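Local atomic coordinates of glucosamine kinase (Streptacidiphilus jiangxiensis, PDB entry 6HWJ), a protein that catalyses the magnesium- and ATP-dependent phosphorylation of D-glucosamine to D-glucosamine 6-phosphate, and acts less efficiently on glucose. Residues 298-303 with 320-325; 292-297 with 332-337; 341-346 with 400-405. All blocks are in the same frame, centred on the assembly; numbering follows the deposited sequence.

Contact 1 (298-303 with 320-325)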
loop_
_atom_site.group_PDB
_atom_site.type_symbol
_atom_site.label_atom_id
_atom_site.label_comp_id
_atom_site.label_asym_id
_atom_site.label_seq_id
_atom_site.Cartn_x
_atom_site.Cartn_y
_atom_site.Cartn_z
ATOM N N HIS A 298 -3.644 4.736 -4.785
ATOM C CA HIS A 298 -2.774 3.800 -4.078
ATOM C C HIS A 298 -2.803 4.079 -2.581
ATOM O O HIS A 298 -3.057 3.175 -1.769
ATOM C CB HIS A 298 -1.332 3.892 -4.615
ATOM C CG HIS A 298 -0.392 2.912 -3.988
ATOM N ND1 HIS A 298 0.095 3.060 -2.703
ATOM C CD2 HIS A 298 0.136 1.745 -4.462
ATOM C CE1 HIS A 298 0.881 2.031 -2.410
ATOM N NE2 HIS A 298 0.922 1.218 -3.459
ATOM N N GLY A 299 -2.518 5.323 -2.189
ATOM C CA GLY A 299 -2.743 5.770 -0.828
ATOM C C GLY A 299 -1.570 5.604 0.113
ATOM O O GLY A 299 -1.634 6.101 1.243
ATOM N N ASP A 300 -0.515 4.928 -0.313
ATOM C CA ASP A 300 0.689 4.776 0.507
ATOM C C ASP A 300 1.867 4.663 -0.453
ATOM O O ASP A 300 2.648 3.708 -0.418
ATOM C CB ASP A 300 0.568 3.570 1.437
ATOM C CG ASP A 300 1.740 3.450 2.400
ATOM O OD1 ASP A 300 2.338 4.482 2.745
ATOM O OD2 ASP A 300 2.056 2.308 2.794
ATOM N N PHE A 301 1.973 5.642 -1.350
ATOM C CA PHE A 301 2.753 5.530 -2.581
ATOM C C PHE A 301 4.116 6.157 -2.369
ATOM O O PHE A 301 4.212 7.342 -2.025
ATOM C CB PHE A 301 1.982 6.207 -3.720
ATOM C CG PHE A 301 2.443 5.826 -5.096
ATOM C CD1 PHE A 301 2.471 4.503 -5.501
ATOM C CD2 PHE A 301 2.803 6.799 -5.999
ATOM C CE1 PHE A 301 2.882 4.168 -6.768
ATOM C CE2 PHE A 301 3.220 6.456 -7.275
ATOM C CZ PHE A 301 3.248 5.134 -7.654
ATOM N N HIS A 302 5.166 5.366 -2.582
ATOM C CA HIS A 302 6.545 5.823 -2.432
ATOM C C HIS A 302 7.435 4.772 -3.079
ATOM O O HIS A 302 6.964 3.705 -3.497
ATOM C CB HIS A 302 6.900 6.055 -0.958
ATOM C CG HIS A 302 6.720 4.851 -0.092
ATOM N ND1 HIS A 302 7.641 3.836 -0.035
ATOM C CD2 HIS A 302 5.727 4.505 0.767
ATOM C CE1 HIS A 302 7.227 2.910 0.820
ATOM N NE2 HIS A 302 6.063 3.292 1.317
ATOM N N VAL A 303 8.736 5.074 -3.158
ATOM C CA VAL A 303 9.623 4.214 -3.949
ATOM C C VAL A 303 9.713 2.825 -3.354
ATOM O O VAL A 303 10.046 1.869 -4.050
ATOM C CB VAL A 303 11.042 4.819 -4.091
ATOM C CG1 VAL A 303 10.980 6.179 -4.723
ATOM C CG2 VAL A 303 11.753 4.844 -2.735
ATOM N N GLY A 320 -3.753 0.693 1.521
ATOM C CA GLY A 320 -4.060 2.048 1.938
ATOM C C GLY A 320 -3.078 2.607 2.955
ATOM O O GLY A 320 -2.140 1.951 3.409
ATOM N N ASN A 321 -3.331 3.860 3.328
ATOM C CA ASN A 321 -2.443 4.590 4.234
ATOM C C ASN A 321 -2.552 4.038 5.648
ATOM O O ASN A 321 -3.627 4.136 6.259
ATOM C CB ASN A 321 -2.800 6.070 4.205
ATOM C CG ASN A 321 -1.870 6.909 5.050
ATOM O OD1 ASN A 321 -0.924 6.400 5.643
ATOM N ND2 ASN A 321 -2.133 8.213 5.102
ATOM N N PRO A 322 -1.483 3.459 6.206
ATOM C CA PRO A 322 -1.602 2.785 7.501
ATOM C C PRO A 322 -1.758 3.724 8.688
ATOM O O PRO A 322 -2.041 3.235 9.796
ATOM C CB PRO A 322 -0.292 1.985 7.606
ATOM C CG PRO A 322 0.680 2.765 6.783
ATOM C CD PRO A 322 -0.114 3.369 5.654
ATOM N N VAL A 323 -1.587 5.033 8.505
ATOM C CA VAL A 323 -1.818 5.970 9.596
ATOM C C VAL A 323 -3.280 6.391 9.699
ATOM O O VAL A 323 -3.696 6.896 10.750
ATOM C CB VAL A 323 -0.933 7.223 9.454
ATOM C CG1 VAL A 323 0.517 6.821 9.230
ATOM C CG2 VAL A 323 -1.439 8.116 8.341
ATOM N N LEU A 324 -4.073 6.206 8.639
ATOM C CA LEU A 324 -5.499 6.458 8.723
ATOM C C LEU A 324 -6.181 5.333 9.494
ATOM O O LEU A 324 -5.685 4.203 9.509
ATOM C CB LEU A 324 -6.106 6.561 7.333
ATOM C CG LEU A 324 -5.936 7.866 6.552
ATOM C CD1 LEU A 324 -6.477 7.708 5.140
ATOM C CD2 LEU A 324 -6.642 9.005 7.261
ATOM N N PRO A 325 -7.314 5.613 10.152
ATOM C CA PRO A 325 -8.111 4.520 10.712
ATOM C C PRO A 325 -8.388 3.473 9.646
ATOM O O PRO A 325 -8.524 3.788 8.463
ATOM C CB PRO A 325 -9.400 5.209 11.176
ATOM C CG PRO A 325 -9.012 6.627 11.387
ATOM C CD PRO A 325 -7.940 6.925 10.378
HETATM O O HOH W 1 -1.693 1.266 -0.294
HETATM O O HOH W 2 0.102 0.119 2.711
#

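Contact 2 (292-297 with 332-337)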
loop_
_atom_site.group_PDB
_atom_site.type_symbol
_atom_site.label_atom_id
_atom_site.label_comp_id
_atom_site.label_asym_id
_atom_site.label_seq_id
_atom_site.Cartn_x
_atom_site.Cartn_y
_atom_site.Cartn_z
ATOM N N THR A 292 -12.407 19.545 -5.953
ATOM C CA THR A 292 -11.298 18.841 -6.583
ATOM C C THR A 292 -11.608 17.347 -6.626
ATOM O O THR A 292 -12.218 16.813 -5.692
ATOM C CB THR A 292 -9.996 19.110 -5.822
ATOM O OG1 THR A 292 -8.883 18.675 -6.607
ATOM C CG2 THR A 292 -9.978 18.389 -4.484
ATOM N N PRO A 293 -11.234 16.649 -7.698
ATOM C CA PRO A 293 -11.697 15.261 -7.875
ATOM C C PRO A 293 -10.969 14.284 -6.968
ATOM O O PRO A 293 -9.737 14.294 -6.878
ATOM C CB PRO A 293 -11.406 14.972 -9.356
ATOM C CG PRO A 293 -10.248 15.863 -9.679
ATOM C CD PRO A 293 -10.470 17.133 -8.867
ATOM N N LEU A 294 -11.742 13.428 -6.306
ATOM C CA LEU A 294 -11.199 12.293 -5.555
ATOM C C LEU A 294 -11.458 11.004 -6.330
ATOM O O LEU A 294 -12.560 10.808 -6.869
ATOM C CB LEU A 294 -11.826 12.193 -4.170
ATOM C CG LEU A 294 -11.943 13.517 -3.386
ATOM C CD1 LEU A 294 -12.714 13.302 -2.078
ATOM C CD2 LEU A 294 -10.559 14.070 -3.135
ATOM N N ILE A 295 -10.447 10.134 -6.375
ATOM C CA ILE A 295 -10.517 8.850 -7.068
ATOM C C ILE A 295 -9.975 7.761 -6.145
ATOM O O ILE A 295 -9.394 8.036 -5.098
ATOM C CB ILE A 295 -9.728 8.844 -8.399
ATOM C CG1 ILE A 295 -8.255 9.148 -8.159
ATOM C CG2 ILE A 295 -10.329 9.859 -9.397
ATOM C CD1 ILE A 295 -7.356 8.786 -9.333
ATOM N N ASP A 296 -10.177 6.511 -6.546
ATOM C CA ASP A 296 -9.438 5.402 -5.939
ATOM C C ASP A 296 -7.943 5.625 -6.174
ATOM O O ASP A 296 -7.510 5.793 -7.322
ATOM C CB ASP A 296 -9.875 4.067 -6.564
ATOM C CG ASP A 296 -11.333 3.718 -6.273
ATOM O OD1 ASP A 296 -12.017 4.438 -5.513
ATOM O OD2 ASP A 296 -11.812 2.720 -6.836
ATOM N N VAL A 297 -7.155 5.633 -5.100
ATOM C CA VAL A 297 -5.732 5.900 -5.194
ATOM C C VAL A 297 -4.963 4.722 -4.588
ATOM O O VAL A 297 -5.535 3.828 -3.976
ATOM C CB VAL A 297 -5.318 7.219 -4.503
ATOM C CG1 VAL A 297 -5.962 8.422 -5.187
ATOM C CG2 VAL A 297 -5.661 7.198 -3.019
ATOM N N ARG A 332 -11.773 7.380 -1.205
ATOM C CA ARG A 332 -11.141 8.081 -2.311
ATOM C C ARG A 332 -10.395 9.312 -1.818
ATOM O O ARG A 332 -10.780 9.942 -0.830
ATOM C CB ARG A 332 -12.184 8.473 -3.343
ATOM C CG ARG A 332 -12.850 7.291 -3.990
ATOM C CD ARG A 332 -13.894 7.720 -5.004
ATOM N NE ARG A 332 -14.215 6.633 -5.937
ATOM C CZ ARG A 332 -15.235 6.659 -6.793
ATOM N NH1 ARG A 332 -16.033 7.701 -6.843
ATOM N NH2 ARG A 332 -15.445 5.630 -7.592
ATOM N N GLN A 333 -9.318 9.647 -2.527
ATOM C CA GLN A 333 -8.440 10.759 -2.200
ATOM C C GLN A 333 -8.045 11.463 -3.498
ATOM O O GLN A 333 -8.254 10.908 -4.588
ATOM C CB GLN A 333 -7.182 10.268 -1.480
ATOM C CG GLN A 333 -7.434 9.435 -0.203
ATOM C CD GLN A 333 -7.953 10.275 0.950
ATOM O OE1 GLN A 333 -8.028 11.494 0.851
ATOM N NE2 GLN A 333 -8.308 9.619 2.055
ATOM N N PRO A 334 -7.423 12.648 -3.431
ATOM C CA PRO A 334 -6.892 13.261 -4.656
ATOM C C PRO A 334 -5.756 12.430 -5.235
ATOM O O PRO A 334 -4.904 11.932 -4.509
ATOM C CB PRO A 334 -6.379 14.631 -4.188
ATOM C CG PRO A 334 -6.956 14.821 -2.814
ATOM C CD PRO A 334 -7.102 13.445 -2.238
ATOM N N ALA A 335 -5.733 12.322 -6.561
ATOM C CA ALA A 335 -4.608 11.682 -7.232
ATOM C C ALA A 335 -3.295 12.375 -6.890
ATOM O O ALA A 335 -2.247 11.716 -6.790
ATOM C CB ALA A 335 -4.830 11.677 -8.747
ATOM N N ALA A 336 -3.328 13.689 -6.672
ATOM C CA ALA A 336 -2.115 14.403 -6.319
ATOM C C ALA A 336 -1.489 13.872 -5.037
ATOM O O ALA A 336 -0.286 14.067 -4.816
ATOM C CB ALA A 336 -2.401 15.898 -6.182
ATOM N N LEU A 337 -2.267 13.206 -4.182
ATOM C CA LEU A 337 -1.695 12.599 -2.991
ATOM C C LEU A 337 -0.644 11.549 -3.350
ATOM O O LEU A 337 0.455 11.529 -2.778
ATOM C CB LEU A 337 -2.806 11.977 -2.137
ATOM C CG LEU A 337 -2.300 11.240 -0.895
ATOM C CD1 LEU A 337 -1.740 12.235 0.124
ATOM C CD2 LEU A 337 -3.429 10.406 -0.252
HETATM O O HOH W 3 -7.994 12.902 -8.162
#

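Contact 3 (341-346 with 400-405)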
loop_
_atom_site.group_PDB
_atom_site.type_symbol
_atom_site.label_atom_id
_atom_site.label_comp_id
_atom_site.label_asym_id
_atom_site.label_seq_id
_atom_site.Cartn_x
_atom_site.Cartn_y
_atom_site.Cartn_z
ATOM N N GLY A 341 3.447 11.831 -2.744
ATOM C CA GLY A 341 4.108 10.713 -2.063
ATOM C C GLY A 341 5.344 10.241 -2.818
ATOM O O GLY A 341 6.405 10.037 -2.228
ATOM N N MET A 342 5.239 10.110 -4.135
ATOM C CA MET A 342 6.372 9.624 -4.918
ATOM C C MET A 342 7.433 10.701 -5.102
ATOM O O MET A 342 8.624 10.413 -4.969
ATOM C CB MET A 342 5.901 9.089 -6.275
ATOM C CG MET A 342 6.982 8.364 -7.056
ATOM S SD MET A 342 7.716 6.982 -6.140
ATOM C CE MET A 342 6.371 5.799 -6.156
ATOM N N THR A 343 7.038 11.952 -5.364
ATOM C CA THR A 343 8.048 12.994 -5.552
ATOM C C THR A 343 8.775 13.277 -4.241
ATOM O O THR A 343 9.987 13.511 -4.244
ATOM C CB THR A 343 7.438 14.292 -6.100
ATOM O OG1 THR A 343 6.427 14.772 -5.207
ATOM C CG2 THR A 343 6.836 14.070 -7.480
ATOM N N ALA A 344 8.049 13.294 -3.116
ATOM C CA ALA A 344 8.712 13.381 -1.819
ATOM C C ALA A 344 9.692 12.214 -1.635
ATOM O O ALA A 344 10.838 12.405 -1.213
ATOM C CB ALA A 344 7.678 13.371 -0.694
ATOM N N SER A 345 9.240 10.991 -1.933
ATOM C CA SER A 345 10.090 9.815 -1.789
ATOM C C SER A 345 11.371 9.938 -2.625
ATOM O O SER A 345 12.461 9.594 -2.155
ATOM C CB SER A 345 9.305 8.567 -2.194
ATOM O OG SER A 345 9.991 7.389 -1.836
ATOM N N LEU A 346 11.259 10.443 -3.851
ATOM C CA LEU A 346 12.437 10.624 -4.698
ATOM C C LEU A 346 13.396 11.638 -4.093
ATOM O O LEU A 346 14.617 11.432 -4.090
ATOM C CB LEU A 346 12.022 11.065 -6.097
ATOM C CG LEU A 346 11.290 9.982 -6.912
ATOM C CD1 LEU A 346 10.717 10.545 -8.182
ATOM C CD2 LEU A 346 12.216 8.820 -7.216
ATOM N N PRO A 400 0.551 22.204 -0.796
ATOM C CA PRO A 400 0.052 21.819 0.538
ATOM C C PRO A 400 0.254 20.350 0.868
ATOM O O PRO A 400 0.644 20.035 1.997
ATOM C CB PRO A 400 -1.432 22.211 0.494
ATOM C CG PRO A 400 -1.769 22.432 -0.944
ATOM C CD PRO A 400 -0.474 22.872 -1.610
ATOM N N LEU A 401 -0.013 19.428 -0.071
ATOM C CA LEU A 401 0.144 18.011 0.237
ATOM C C LEU A 401 1.614 17.624 0.374
ATOM O O LEU A 401 1.960 16.755 1.189
ATOM C CB LEU A 401 -0.527 17.160 -0.830
ATOM C CG LEU A 401 -2.047 17.196 -0.941
ATOM C CD1 LEU A 401 -2.535 16.113 -1.915
ATOM C CD2 LEU A 401 -2.713 17.026 0.426
ATOM N N ARG A 402 2.500 18.246 -0.403
ATOM C CA ARG A 402 3.920 17.943 -0.255
ATOM C C ARG A 402 4.428 18.384 1.111
ATOM O O ARG A 402 5.120 17.627 1.803
ATOM C CB ARG A 402 4.724 18.594 -1.380
ATOM C CG ARG A 402 6.224 18.436 -1.231
ATOM C CD ARG A 402 6.663 16.954 -1.260
ATOM N NE ARG A 402 8.098 16.836 -1.024
ATOM C CZ ARG A 402 9.025 16.971 -1.975
ATOM N NH1 ARG A 402 10.307 16.882 -1.660
ATOM N NH2 ARG A 402 8.668 17.176 -3.233
ATOM N N TYR A 403 4.073 19.605 1.534
ATOM C CA TYR A 403 4.474 20.051 2.853
ATOM C C TYR A 403 4.019 19.048 3.905
ATOM O O TYR A 403 4.781 18.694 4.804
ATOM C CB TYR A 403 3.903 21.448 3.141
ATOM C CG TYR A 403 4.579 22.594 2.398
ATOM C CD1 TYR A 403 5.687 22.378 1.586
ATOM C CD2 TYR A 403 4.115 23.899 2.531
ATOM C CE1 TYR A 403 6.305 23.437 0.917
ATOM C CE2 TYR A 403 4.729 24.951 1.879
ATOM C CZ TYR A 403 5.822 24.710 1.066
ATOM O OH TYR A 403 6.430 25.766 0.404
ATOM N N ALA A 404 2.771 18.576 3.803
ATOM C CA ALA A 404 2.247 17.634 4.788
ATOM C C ALA A 404 3.033 16.322 4.772
ATOM O O ALA A 404 3.199 15.680 5.817
ATOM C CB ALA A 404 0.771 17.369 4.513
ATOM N N GLN A 405 3.508 15.909 3.600
ATOM C CA GLN A 405 4.335 14.710 3.519
ATOM C C GLN A 405 5.610 14.893 4.328
ATOM O O GLN A 405 6.003 14.010 5.099
ATOM C CB GLN A 405 4.674 14.385 2.068
ATOM C CG GLN A 405 3.531 13.876 1.228
ATOM C CD GLN A 405 3.208 12.410 1.491
ATOM O OE1 GLN A 405 3.946 11.707 2.194
ATOM N NE2 GLN A 405 2.101 11.944 0.923
HETATM O O HOH W 4 6.302 9.942 0.351
#

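Contact 1 (298-303 with 320-325)
G299 and D300 lie against G320, N321 and P322 by van der Waals contact and through two waters, with no direct hydrogen bond across. In the van der Waals part, D300 sets CB 3.7 Å from G320 O, and the D300 and P322 side chains cross at about a right angle, OD2 of D300 lying 3.7 Å from P322 CD. CG of D300 is anti to the backbone N (chi1 -175°) and stands next to that same P322 CD. G299 O comes within 3.2 Å of N321 CB. Both glycines have positive phi, and G299, with no side chain, lets the backbones approach until its CA is 4.8 Å from G320 CA. Water completes the seam: one molecule donates to H298 O and accepts from G320 N, while a second donates to D300 OD2 (2.9 Å) and to G320 O (3.0 Å). Within each loop, side chains fix the backbone. H298 ND1 accepts from D300 N, in the plane of the imidazole, at 3.1 Å; NE2 of the same ring is bonded to V316 O, so both ring nitrogens are engaged. N321 OD1 accepts from V323 N in an almost straight bond (170°) whose donor stands above the carbonyl plane, inside a type I turn closed by L324 N to N321 O. D300 binds D-glucosamine and lies close to the magnesium ligands Q305 and D317: two loops meet at the sugar- and metal-binding site, the 320-325 one shaped by an Asx turn.

Contact 2 (292-297 with 332-337)
I295 and Q333 form an antiparallel hydrogen-bonded pair, I295 N to Q333 O at 2.9 Å and Q333 N to I295 O at 3.0 Å, where 332-337 passes from a short, weakly bonded strand into helix 335-356. Two residues along each segment, a water joins P293 O to A335 N at the start of that helix. Around this pair the side chains split into apolar and charged groups. L294 lies side by side with P334, CD2 reaching 3.6 Å from the ring CD, and W249 of helix 243-263 packs on both. CD1 of I295 meets A335 CB at 3.9 Å. V297 crosses Q333 at about a right angle: its CG2 lies 3.8 Å from Q333 CB, while CG1 rests on Q333 O at 3.4 Å. R332 is extended from CG to NE and passes the I295 carbonyl to the D296 carboxylate. There NE donates to OD1 at 3.1 Å, a salt bridge with an N-H...O angle of 163°. OD1 lies in the guanidinium plane but is approached from above its own carboxylate plane, and the two planes are 53° apart. The remaining polar ends are also engaged: D296 OD2 pairs with R236, and R332 NH1 bonds to T239 OG1. The buried carboxylate therefore faces two arginines, which would be expected to keep it ionised; charge, together with the backbone bonding of L294 with T239, ties strand 293-295 and R332 to the 236-239 region.

Contact 3 (341-346 with 400-405)
Helices 335-356 and 398-416 pack in the helical part of the kinase, and the second of them carries, from Q405 on, the proposed substrate specificity determinant motif. G341 and A344 on one helix meet Q405 and R402 on the other, the short segments crossing at -50° with their axes 9.7 Å apart. R402 does most of the touching. Its CG is anti to the backbone N (chi1 175°) and the chain bends at chi2, and the guanidinium comes to lie with one face on the backbone of A344, whose CA stands 3.5 Å above the plane over its centre. A344 CB adds a contact of 3.5 Å to NE and one of 3.8 Å to CD. R402 NH2 passes T343 OG1 at 3.8 Å, too far for a bond. The rim is satisfied by E406, D347 and Q373: NE and NH1 form salt bridges with E406 and D347, and NH2 bonds to Q373 OE1. Three partners thus hold the rotation of this buried group, and the two carboxylates would be expected to offset its charge. About one helical turn away on each helix, the amide of Q405 approaches G341, NE2 lying 3.8 Å from G341 CA. A water donates to G341 O at 2.6 Å and makes only a weak bond to Q405 OE1. With E409, which binds D-glucosamine, about 5 Å from the Q405 side chain, this helix crossing borders the sugar-binding site.

How the contacts relate
From the N terminus, strand 293-295 enters contact 2 and runs straight on into the 298-303 loop of contact 1. The chain then runs through strands 306-309 and 312-315 and returns at 320-325, closing contact 1; continuing to 332-337, it closes contact 2 around that inner loop. Helix 335-356 starts there and passes directly into contact 3, which closes only after helix 362-386, when helix 398-416 comes back; it follows the other two in series. Helix 335-356 thus joins contacts 2 and 3, L337 packing on L401 and Q405, while S345 and M342 meet V303 and F301 of contact 1. Together they tie the small sheet, the glucosamine- and magnesium-binding loops and the helical bundle.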